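Protein mini spindles (Drosophila melanogaster, PDB 5VJC) probably binds tubulin through this HEAT-repeat TOG domain, one of several in a protein that promotes microtubule dynamics and mitotic spindle formation. Local coordinates at residues A49-K53 with A54-N58; D90-L93 with K94-L98; N205-Q209 with S210-E214; F197-S201 with Y202-I206. All blocks are in the same frame, centred on the assembly; numbering follows the deposited sequence.

Contact 1: residues A49-K53 with A54-N58; sequences ANVNK and ALIAN
N52 ends the loop that follows helix 36-48, and from there the chain winds straight into helix 53-59, whose first regular backbone bond runs from I56 N to N52 O at 3.1 Å, with an angle of 172° at the hydrogen. A57 N donates likewise to K53 O. The side chain of N52 closes the open end of the helix. Its CG stands anti to the backbone N (chi1 -178°), which brings OD1 round over the first turn, where L55 N donates to it at 3.0 Å from 19° outside the amide plane. A54 N lies nearer to the same OD1, 2.8 Å, yet its N-H points poorly at it and the bond is weak. N52 is thus the N-cap of helix 53-59, while N50, with positive phi, ends helix 36-48 in a Schellman motif, so two helices of the HEAT-repeat array are joined through only a few residues. The side-chain nitrogen ND2 of N52 is used as well, donating to S5 O and tying the N-terminal segment to this corner. Without the carboxamide, as with an alanine here, L55 N is likely to lose its side-chain acceptor and S5 O its donor, fraying the first turn. On the buried side V51 sends CG1 between two helix residues, 3.7 Å from I56 CG1 and 4.0 Å from L55 CD2. I56 also lays CD1 against V51 O at 3.5 Å, and continues onto M46 and M47 of helix 36-48.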
loop_
_atom_site.group_PDB
_atom_site.type_symbol
_atom_site.label_atom_id
_atom_site.label_comp_id
_atom_site.label_asym_id
_atom_site.label_seq_id
_atom_site.Cartn_x
_atom_site.Cartn_y
_atom_site.Cartn_z
ATOM N N ALA A 49 9.092 -9.725 -21.438
ATOM C CA ALA A 49 7.842 -10.443 -21.178
ATOM C C ALA A 49 6.837 -10.396 -22.346
ATOM O O ALA A 49 5.741 -10.918 -22.224
ATOM C CB ALA A 49 7.182 -9.894 -19.895
ATOM N N ASN A 50 7.217 -9.805 -23.481
ATOM C CA ASN A 50 6.293 -9.655 -24.617
ATOM C C ASN A 50 5.042 -8.830 -24.296
ATOM O O ASN A 50 3.970 -9.041 -24.874
ATOM C CB ASN A 50 5.859 -11.018 -25.163
ATOM C CG ASN A 50 7.005 -11.774 -25.825
ATOM O OD1 ASN A 50 7.858 -11.182 -26.491
ATOM N ND2 ASN A 50 7.035 -13.080 -25.627
ATOM N N VAL A 51 5.165 -7.895 -23.369
ATOM C CA VAL A 51 4.105 -6.898 -23.211
ATOM C C VAL A 51 4.006 -6.131 -24.540
ATOM O O VAL A 51 5.030 -5.779 -25.120
ATOM C CB VAL A 51 4.393 -5.941 -22.038
ATOM C CG1 VAL A 51 3.428 -4.766 -22.044
ATOM C CG2 VAL A 51 4.306 -6.721 -20.714
ATOM N N ASN A 52 2.786 -5.936 -25.035
ATOM C CA ASN A 52 2.545 -5.152 -26.250
ATOM C C ASN A 52 3.459 -3.934 -26.325
ATOM O O ASN A 52 3.526 -3.150 -25.384
ATOM C CB ASN A 52 1.080 -4.711 -26.304
ATOM C CG ASN A 52 0.749 -3.940 -27.573
ATOM O OD1 ASN A 52 1.158 -2.790 -27.741
ATOM N ND2 ASN A 52 -0.007 -4.568 -28.464
ATOM N N LYS A 53 4.185 -3.775 -27.429
ATOM C CA LYS A 53 5.188 -2.716 -27.465
ATOM C C LYS A 53 4.590 -1.312 -27.578
ATOM O O LYS A 53 5.223 -0.345 -27.154
ATOM C CB LYS A 53 6.189 -2.972 -28.593
ATOM C CG LYS A 53 7.234 -4.041 -28.208
ATOM C CD LYS A 53 7.343 -5.145 -29.239
ATOM C CE LYS A 53 8.164 -6.329 -28.703
ATOM N NZ LYS A 53 9.516 -5.842 -28.321
ATOM N N ALA A 54 3.383 -1.185 -28.122
ATOM C CA ALA A 54 2.744 0.135 -28.125
ATOM C C ALA A 54 2.345 0.522 -26.689
ATOM O O ALA A 54 2.463 1.684 -26.289
ATOM C CB ALA A 54 1.530 0.152 -29.046
ATOM N N LEU A 55 1.893 -0.470 -25.926
ATOM C CA LEU A 55 1.497 -0.254 -24.539
ATOM C C LEU A 55 2.701 0.207 -23.735
ATOM O O LEU A 55 2.625 1.195 -23.004
ATOM C CB LEU A 55 0.916 -1.522 -23.943
ATOM C CG LEU A 55 0.236 -1.384 -22.584
ATOM C CD1 LEU A 55 -1.076 -0.592 -22.721
ATOM C CD2 LEU A 55 -0.002 -2.754 -21.980
ATOM N N ILE A 56 3.817 -0.506 -23.887
ATOM C CA ILE A 56 5.083 -0.102 -23.274
ATOM C C ILE A 56 5.419 1.357 -23.600
ATOM O O ILE A 56 5.782 2.133 -22.708
ATOM C CB ILE A 56 6.256 -1.013 -23.730
ATOM C CG1 ILE A 56 6.087 -2.436 -23.184
ATOM C CG2 ILE A 56 7.599 -0.436 -23.284
ATOM C CD1 ILE A 56 7.181 -3.417 -23.654
ATOM N N ALA A 57 5.307 1.729 -24.878
ATOM C CA ALA A 57 5.580 3.101 -25.296
ATOM C C ALA A 57 4.732 4.109 -24.506
ATOM O O ALA A 57 5.258 5.108 -24.007
ATOM C CB ALA A 57 5.343 3.266 -26.808
ATOM N N ASN A 58 3.435 3.826 -24.384
ATOM C CA ASN A 58 2.503 4.692 -23.649
ATOM C C ASN A 58 2.769 4.721 -22.155
ATOM O O ASN A 58 2.578 5.745 -21.502
ATOM C CB ASN A 58 1.060 4.249 -23.893
ATOM C CG ASN A 58 0.571 4.632 -25.270
ATOM O OD1 ASN A 58 0.988 5.654 -25.810
ATOM N ND2 ASN A 58 -0.302 3.812 -25.850
#

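Contact 2: residues D90-L93 with K94-L98; sequences DLIL and KWLTL
Helix 89-99, a buried helix of the TOG domain, carries D90 and K94 one turn apart on one flank and I92 and L96 on another. The backbone between them is regular: K94 N donates to D90 O at 3.0 Å, and the next three residues repeat the step. K94 runs extended beyond CG alongside the helix, its CG passing 3.2 Å from D90 O, which leaves NZ 5.0 Å from D90 OD2. The two charges do not touch; one water spans them, donating to D90 OD2 at 2.6 Å and accepting from K94 NZ at 3.1 Å. The other carboxylate oxygen, OD1, makes a salt bridge to R17. D90 thus has R17 as its direct counter-charge and K94 through the water, and its negative charge is probably balanced by both in this buried setting; K94 NZ also has a weak bond to Q45. In the HEAT-repeat array, helix 89-99 is packed by helices 36-48, 105-124 and 131-142. I92 and L96 face helix 105-124, lying side by side and pointing the same way, with I92 CG2 3.9 Å from L96 CD1. T97 turns OG1 back between its own N and carbonyl carbon (chi1 69°), from where it donates to K94 O at 2.6 Å, 22° off the carbonyl plane. That carbonyl also accepts from L98 N, and the T97 hydroxyl is bonded in addition to the indole nitrogen of W29.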
loop_
_atom_site.group_PDB
_atom_site.type_symbol
_atom_site.label_atom_id
_atom_site.label_comp_id
_atom_site.label_asym_id
_atom_site.label_seq_id
_atom_site.Cartn_x
_atom_site.Cartn_y
_atom_site.Cartn_z
ATOM N N ASP A 90 3.150 -8.632 -11.438
ATOM C CA ASP A 90 4.285 -7.961 -10.812
ATOM C C ASP A 90 4.722 -6.729 -11.623
ATOM O O ASP A 90 5.031 -5.670 -11.044
ATOM C CB ASP A 90 5.454 -8.958 -10.613
ATOM C CG ASP A 90 5.979 -9.549 -11.938
ATOM O OD1 ASP A 90 5.163 -10.037 -12.753
ATOM O OD2 ASP A 90 7.218 -9.521 -12.157
ATOM N N LEU A 91 4.707 -6.843 -12.953
ATOM C CA LEU A 91 5.056 -5.724 -13.831
ATOM C C LEU A 91 4.016 -4.605 -13.731
ATOM O O LEU A 91 4.357 -3.422 -13.716
ATOM C CB LEU A 91 5.157 -6.185 -15.297
ATOM C CG LEU A 91 6.156 -7.331 -15.530
ATOM C CD1 LEU A 91 6.069 -7.871 -16.975
ATOM C CD2 LEU A 91 7.538 -6.791 -15.232
ATOM N N ILE A 92 2.750 -4.989 -13.699
ATOM C CA ILE A 92 1.672 -3.995 -13.652
ATOM C C ILE A 92 1.657 -3.268 -12.302
ATOM O O ILE A 92 1.461 -2.045 -12.264
ATOM C CB ILE A 92 0.296 -4.629 -13.909
ATOM C CG1 ILE A 92 0.226 -5.203 -15.333
ATOM C CG2 ILE A 92 -0.811 -3.607 -13.722
ATOM C CD1 ILE A 92 0.636 -4.217 -16.402
ATOM N N LEU A 93 1.873 -4.008 -11.210
ATOM C CA LEU A 93 1.962 -3.389 -9.889
ATOM C C LEU A 93 3.132 -2.407 -9.863
ATOM O O LEU A 93 2.977 -1.278 -9.377
ATOM C CB LEU A 93 2.101 -4.438 -8.767
ATOM C CG LEU A 93 0.877 -5.347 -8.540
ATOM C CD1 LEU A 93 1.144 -6.399 -7.476
ATOM C CD2 LEU A 93 -0.406 -4.514 -8.177
ATOM N N LYS A 94 4.286 -2.821 -10.397
ATOM C CA LYS A 94 5.457 -1.937 -10.471
ATOM C C LYS A 94 5.169 -0.671 -11.256
ATOM O O LYS A 94 5.589 0.421 -10.854
ATOM C CB LYS A 94 6.660 -2.642 -11.100
ATOM C CG LYS A 94 7.361 -3.631 -10.181
ATOM C CD LYS A 94 8.492 -4.383 -10.906
ATOM C CE LYS A 94 9.236 -5.280 -9.920
ATOM N NZ LYS A 94 10.374 -6.007 -10.562
ATOM N N TRP A 95 4.476 -0.809 -12.378
ATOM C CA TRP A 95 4.195 0.362 -13.215
ATOM C C TRP A 95 3.298 1.348 -12.446
ATOM O O TRP A 95 3.466 2.556 -12.545
ATOM C CB TRP A 95 3.524 -0.029 -14.539
ATOM C CG TRP A 95 3.192 1.175 -15.391
ATOM C CD1 TRP A 95 4.074 1.955 -16.091
ATOM C CD2 TRP A 95 1.892 1.749 -15.609
ATOM N NE1 TRP A 95 3.399 2.976 -16.730
ATOM C CE2 TRP A 95 2.062 2.865 -16.457
ATOM C CE3 TRP A 95 0.598 1.418 -15.182
ATOM C CZ2 TRP A 95 0.996 3.658 -16.869
ATOM C CZ3 TRP A 95 -0.466 2.214 -15.594
ATOM C CH2 TRP A 95 -0.261 3.315 -16.428
ATOM N N LEU A 96 2.359 0.823 -11.674
ATOM C CA LEU A 96 1.487 1.704 -10.907
ATOM C C LEU A 96 2.264 2.386 -9.773
ATOM O O LEU A 96 2.030 3.559 -9.504
ATOM C CB LEU A 96 0.266 0.935 -10.389
ATOM C CG LEU A 96 -0.603 0.571 -11.603
ATOM C CD1 LEU A 96 -1.518 -0.596 -11.320
ATOM C CD2 LEU A 96 -1.391 1.819 -12.109
ATOM N N THR A 97 3.214 1.690 -9.151
ATOM C CA THR A 97 4.002 2.315 -8.090
ATOM C C THR A 97 4.762 3.536 -8.632
ATOM O O THR A 97 4.959 4.512 -7.901
ATOM C CB THR A 97 5.019 1.347 -7.414
ATOM O OG1 THR A 97 6.072 1.002 -8.324
ATOM C CG2 THR A 97 4.323 0.068 -6.866
ATOM N N LEU A 98 5.175 3.503 -9.902
ATOM C CA LEU A 98 5.782 4.704 -10.493
ATOM C C LEU A 98 4.774 5.854 -10.606
ATOM O O LEU A 98 5.092 6.992 -10.298
ATOM C CB LEU A 98 6.371 4.395 -11.868
ATOM C CG LEU A 98 7.480 3.354 -11.881
ATOM C CD1 LEU A 98 7.842 3.068 -13.336
ATOM C CD2 LEU A 98 8.721 3.832 -11.097
HETATM O O HOH W 1 8.993 -8.730 -10.363
#

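Contact 3: residues N205-Q209 with S210-E214; sequences NICPQ and SAVRE
R213 folds back over the start of helix 209-217, its guanidinium laid across the backbone of S210, whose CA sits 3.3 Å above the plane and offset toward the rim. A bend at chi3 (-31°) turns the group back along the helix, and NH2 reaches Q209 CG at 3.2 Å, edge on and in the guanidinium plane. The amide of Q209, at the end of an extended chain, stands nearly perpendicular to the guanidinium, with planes 89° apart. Q209 itself reaches K247 and M248 of helix 245-248. P208 occupies the N-cap position, and its contribution comes through the backbone: P208 O takes the N-H of V212 at 3.2 Å, plus a weak bond from A211 N. R213 N continues the pattern on Q209 O at 3.1 Å. Beneath this turn lies the apolar side. C207, with SG anti to its backbone N (chi1 -177°), directs the sulfur at the helix, where it meets V212 CG2 at 3.7 Å and A211 CB at 4.0 Å. At the solvent-exposed margin the P208 ring meets the same methyl, CD lying 4.1 Å from A211 CB. The first turn of this helix in the HEAT-repeat domain is therefore probably fixed by the C207 packing beneath it and the bonds to P208 O, whereas the guanidinium lies over its backbone with no salt bridge across these two segments to fix its charge in place.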
loop_
_atom_site.group_PDB
_atom_site.type_symbol
_atom_site.label_atom_id
_atom_site.label_comp_id
_atom_site.label_asym_id
_atom_site.label_seq_id
_atom_site.Cartn_x
_atom_site.Cartn_y
_atom_site.Cartn_z
ATOM N N ASN A 205 -3.347 -9.949 18.172
ATOM C CA ASN A 205 -2.326 -10.782 17.546
ATOM C C ASN A 205 -1.520 -9.988 16.502
ATOM O O ASN A 205 -0.369 -10.316 16.219
ATOM C CB ASN A 205 -2.936 -12.018 16.867
ATOM C CG ASN A 205 -3.345 -13.102 17.861
ATOM O OD1 ASN A 205 -3.352 -12.886 19.075
ATOM N ND2 ASN A 205 -3.700 -14.274 17.342
ATOM N N ILE A 206 -2.134 -8.962 15.923
ATOM C CA ILE A 206 -1.492 -8.208 14.838
ATOM C C ILE A 206 -0.633 -7.075 15.384
ATOM O O ILE A 206 0.133 -6.430 14.650
ATOM C CB ILE A 206 -2.539 -7.632 13.871
ATOM C CG1 ILE A 206 -1.927 -7.404 12.487
ATOM C CG2 ILE A 206 -3.164 -6.351 14.435
ATOM C CD1 ILE A 206 -2.950 -7.013 11.430
ATOM N N CYS A 207 -0.754 -6.829 16.682
ATOM C CA CYS A 207 -0.153 -5.638 17.253
ATOM C C CYS A 207 0.726 -5.961 18.448
ATOM O O CYS A 207 0.228 -6.065 19.561
ATOM C CB CYS A 207 -1.254 -4.657 17.652
ATOM S SG CYS A 207 -0.668 -3.092 18.292
ATOM N N PRO A 208 2.041 -6.127 18.229
ATOM C CA PRO A 208 2.892 -6.423 19.388
ATOM C C PRO A 208 3.049 -5.222 20.333
ATOM O O PRO A 208 2.668 -4.093 19.995
ATOM C CB PRO A 208 4.230 -6.816 18.749
ATOM C CG PRO A 208 4.209 -6.201 17.404
ATOM C CD PRO A 208 2.780 -6.211 16.960
ATOM N N GLN A 209 3.588 -5.483 21.520
ATOM C CA GLN A 209 3.734 -4.472 22.558
ATOM C C GLN A 209 4.581 -3.300 22.067
ATOM O O GLN A 209 4.337 -2.151 22.421
ATOM C CB GLN A 209 4.358 -5.087 23.819
ATOM C CG GLN A 209 4.663 -4.077 24.918
ATOM C CD GLN A 209 5.157 -4.721 26.209
ATOM O OE1 GLN A 209 4.827 -5.871 26.520
ATOM N NE2 GLN A 209 5.979 -3.983 26.956
ATOM N N SER A 210 5.561 -3.597 21.226
ATOM C CA SER A 210 6.433 -2.565 20.684
ATOM C C SER A 210 5.691 -1.606 19.759
ATOM O O SER A 210 5.990 -0.410 19.718
ATOM C CB SER A 210 7.586 -3.204 19.941
ATOM O OG SER A 210 7.106 -3.964 18.853
ATOM N N ALA A 211 4.722 -2.125 19.014
ATOM C CA ALA A 211 3.923 -1.269 18.147
ATOM C C ALA A 211 3.045 -0.361 18.996
ATOM O O ALA A 211 2.890 0.820 18.697
ATOM C CB ALA A 211 3.084 -2.099 17.185
ATOM N N VAL A 212 2.481 -0.914 20.068
ATOM C CA VAL A 212 1.672 -0.130 20.988
ATOM C C VAL A 212 2.448 1.071 21.535
ATOM O O VAL A 212 1.927 2.181 21.614
ATOM C CB VAL A 212 1.184 -0.975 22.176
ATOM C CG1 VAL A 212 0.416 -0.099 23.143
ATOM C CG2 VAL A 212 0.330 -2.141 21.689
ATOM N N ARG A 213 3.686 0.812 21.933
ATOM C CA ARG A 213 4.622 1.828 22.404
ATOM C C ARG A 213 4.739 2.945 21.374
ATOM O O ARG A 213 4.491 4.127 21.652
ATOM C CB ARG A 213 5.987 1.181 22.639
ATOM C CG ARG A 213 6.922 1.897 23.590
ATOM C CD ARG A 213 7.939 0.894 24.150
ATOM N NE ARG A 213 7.391 -0.463 24.272
ATOM C CZ ARG A 213 7.972 -1.567 23.796
ATOM N NH1 ARG A 213 9.125 -1.494 23.135
ATOM N NH2 ARG A 213 7.395 -2.751 23.979
ATOM N N GLU A 214 5.102 2.520 20.172
ATOM C CA GLU A 214 5.256 3.378 19.005
ATOM C C GLU A 214 4.009 4.222 18.741
ATOM O O GLU A 214 4.107 5.431 18.539
ATOM C CB GLU A 214 5.594 2.501 17.795
ATOM C CG GLU A 214 6.119 3.237 16.583
ATOM C CD GLU A 214 7.380 4.018 16.885
ATOM O OE1 GLU A 214 8.156 3.567 17.762
ATOM O OE2 GLU A 214 7.583 5.085 16.255
#

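Contact 4: residues F197-S201 with Y202-I206; sequences FLIES and YGMNI
Y202 closes helix 185-202 of the HEAT-repeat domain, packing one turn back on L198 before the chain leaves the helix at G203. The tight part combines a backbone bond with apolar packing. L198 CD2 approaches Y202 CE2 at 3.8 Å, the side chains lying side by side and pointing the same way, while L198 O sits in the ring plane at its edge and accepts Y202 N at 2.8 Å. I206, brought back by the short 3-10 turn, sets CG2 4.2 Å from I199 CG1, and F173 of helix 169-178 packs on L198, I199 and I206. The Y202 ring also stacks with F169; with an alanine in its place a gap would probably open beside L198 and F169 would lose that partner. The helix end itself is held more loosely, because G203 N makes a weak bond to I199 O; its positive phi turns the chain out of the helix. M204, bent at chi2 and chi3, brings SD to 4.0 Å from I199 CG2. On the exposed flank S201 turns inward to its own helix: OG donates to F197 O at 2.8 Å, from the opposite face of that carbonyl to S201 N, and sits 3.5 Å above the centre of the F197 ring.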
loop_
_atom_site.group_PDB
_atom_site.type_symbol
_atom_site.label_atom_id
_atom_site.label_comp_id
_atom_site.label_asym_id
_atom_site.label_seq_id
_atom_site.Cartn_x
_atom_site.Cartn_y
_atom_site.Cartn_z
ATOM N N PHE A 197 -8.169 0.336 12.486
ATOM C CA PHE A 197 -9.008 -0.589 11.730
ATOM C C PHE A 197 -8.439 -2.011 11.786
ATOM O O PHE A 197 -9.162 -2.983 12.036
ATOM C CB PHE A 197 -9.163 -0.127 10.274
ATOM C CG PHE A 197 -9.711 -1.196 9.360
ATOM C CD1 PHE A 197 -11.082 -1.409 9.264
ATOM C CD2 PHE A 197 -8.859 -1.998 8.619
ATOM C CE1 PHE A 197 -11.580 -2.402 8.431
ATOM C CE2 PHE A 197 -9.355 -2.987 7.785
ATOM C CZ PHE A 197 -10.719 -3.179 7.689
ATOM N N LEU A 198 -7.137 -2.134 11.575
ATOM C CA LEU A 198 -6.493 -3.442 11.563
ATOM C C LEU A 198 -6.538 -4.133 12.927
ATOM O O LEU A 198 -6.727 -5.354 13.015
ATOM C CB LEU A 198 -5.034 -3.302 11.108
ATOM C CG LEU A 198 -4.869 -2.978 9.627
ATOM C CD1 LEU A 198 -3.396 -2.700 9.338
ATOM C CD2 LEU A 198 -5.416 -4.129 8.771
ATOM N N ILE A 199 -6.342 -3.360 13.986
ATOM C CA ILE A 199 -6.388 -3.919 15.345
ATOM C C ILE A 199 -7.818 -4.363 15.712
ATOM O O ILE A 199 -8.006 -5.423 16.279
ATOM C CB ILE A 199 -5.869 -2.903 16.379
ATOM C CG1 ILE A 199 -4.370 -2.676 16.167
ATOM C CG2 ILE A 199 -6.106 -3.407 17.813
ATOM C CD1 ILE A 199 -3.819 -1.561 17.006
ATOM N N GLU A 200 -8.816 -3.550 15.371
ATOM C CA GLU A 200 -10.214 -3.951 15.544
ATOM C C GLU A 200 -10.575 -5.213 14.735
ATOM O O GLU A 200 -11.405 -6.030 15.163
ATOM C CB GLU A 200 -11.140 -2.791 15.153
ATOM C CG GLU A 200 -12.503 -2.850 15.816
ATOM C CD GLU A 200 -13.487 -1.837 15.241
ATOM O OE1 GLU A 200 -13.249 -1.338 14.122
ATOM O OE2 GLU A 200 -14.501 -1.535 15.912
ATOM N N SER A 201 -9.930 -5.387 13.582
ATOM C CA SER A 201 -10.266 -6.461 12.651
ATOM C C SER A 201 -9.556 -7.769 12.951
ATOM O O SER A 201 -10.134 -8.850 12.810
ATOM C CB SER A 201 -9.944 -6.030 11.218
ATOM O OG SER A 201 -10.736 -4.912 10.856
ATOM N N TYR A 202 -8.299 -7.675 13.365
ATOM C CA TYR A 202 -7.474 -8.850 13.541
ATOM C C TYR A 202 -7.201 -9.128 15.014
ATOM O O TYR A 202 -6.669 -10.173 15.360
ATOM C CB TYR A 202 -6.164 -8.687 12.770
ATOM C CG TYR A 202 -6.376 -8.750 11.274
ATOM C CD1 TYR A 202 -6.451 -9.972 10.619
ATOM C CD2 TYR A 202 -6.533 -7.594 10.520
ATOM C CE1 TYR A 202 -6.671 -10.044 9.244
ATOM C CE2 TYR A 202 -6.743 -7.655 9.143
ATOM C CZ TYR A 202 -6.800 -8.885 8.512
ATOM O OH TYR A 202 -7.019 -8.963 7.154
ATOM N N GLY A 203 -7.560 -8.180 15.872
ATOM C CA GLY A 203 -7.255 -8.293 17.291
ATOM C C GLY A 203 -5.779 -8.099 17.596
ATOM O O GLY A 203 -4.963 -7.836 16.698
ATOM N N MET A 204 -5.421 -8.239 18.872
ATOM C CA MET A 204 -4.070 -7.900 19.308
ATOM C C MET A 204 -2.989 -8.821 18.795
ATOM O O MET A 204 -1.812 -8.501 18.964
ATOM C CB MET A 204 -3.995 -7.851 20.833
ATOM C CG MET A 204 -4.830 -6.738 21.434
ATOM S SD MET A 204 -4.271 -5.094 20.931
ATOM C CE MET A 204 -2.514 -5.246 21.281
ATOM N N ASN A 205 -3.347 -9.949 18.172
ATOM C CA ASN A 205 -2.326 -10.782 17.546
ATOM C C ASN A 205 -1.520 -9.988 16.502
ATOM O O ASN A 205 -0.369 -10.316 16.219
ATOM C CB ASN A 205 -2.936 -12.018 16.867
ATOM C CG ASN A 205 -3.345 -13.102 17.861
ATOM O OD1 ASN A 205 -3.352 -12.886 19.075
ATOM N ND2 ASN A 205 -3.700 -14.274 17.342
ATOM N N ILE A 206 -2.134 -8.962 15.923
ATOM C CA ILE A 206 -1.492 -8.208 14.838
ATOM C C ILE A 206 -0.633 -7.075 15.384
ATOM O O ILE A 206 0.133 -6.430 14.650
ATOM C CB ILE A 206 -2.539 -7.632 13.871
ATOM C CG1 ILE A 206 -1.927 -7.404 12.487
ATOM C CG2 ILE A 206 -3.164 -6.351 14.435
ATOM C CD1 ILE A 206 -2.950 -7.013 11.430
#

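Along the chain the order is contact 1, contact 2, contact 4, contact 3, all within one elongated array of helices. Contacts 1 and 2 lie on the same side of the chain's centre, their own centres 14 Å apart, and meet where A49 CB packs on L91 CD1 at 3.7 Å. Contacts 3 and 4 lie across the centre from them, their centres 10 Å apart; they share N205 and I206, and C207 SG rests 3.7 Å from I199 CD1, joining helix 185-202 to the loop that leads into helix 209-217. The contacts thus sample helix starts and ends and a buried helix; such short junctions connect successive helices of the HEAT-repeat array that probably presents the tubulin-binding surface.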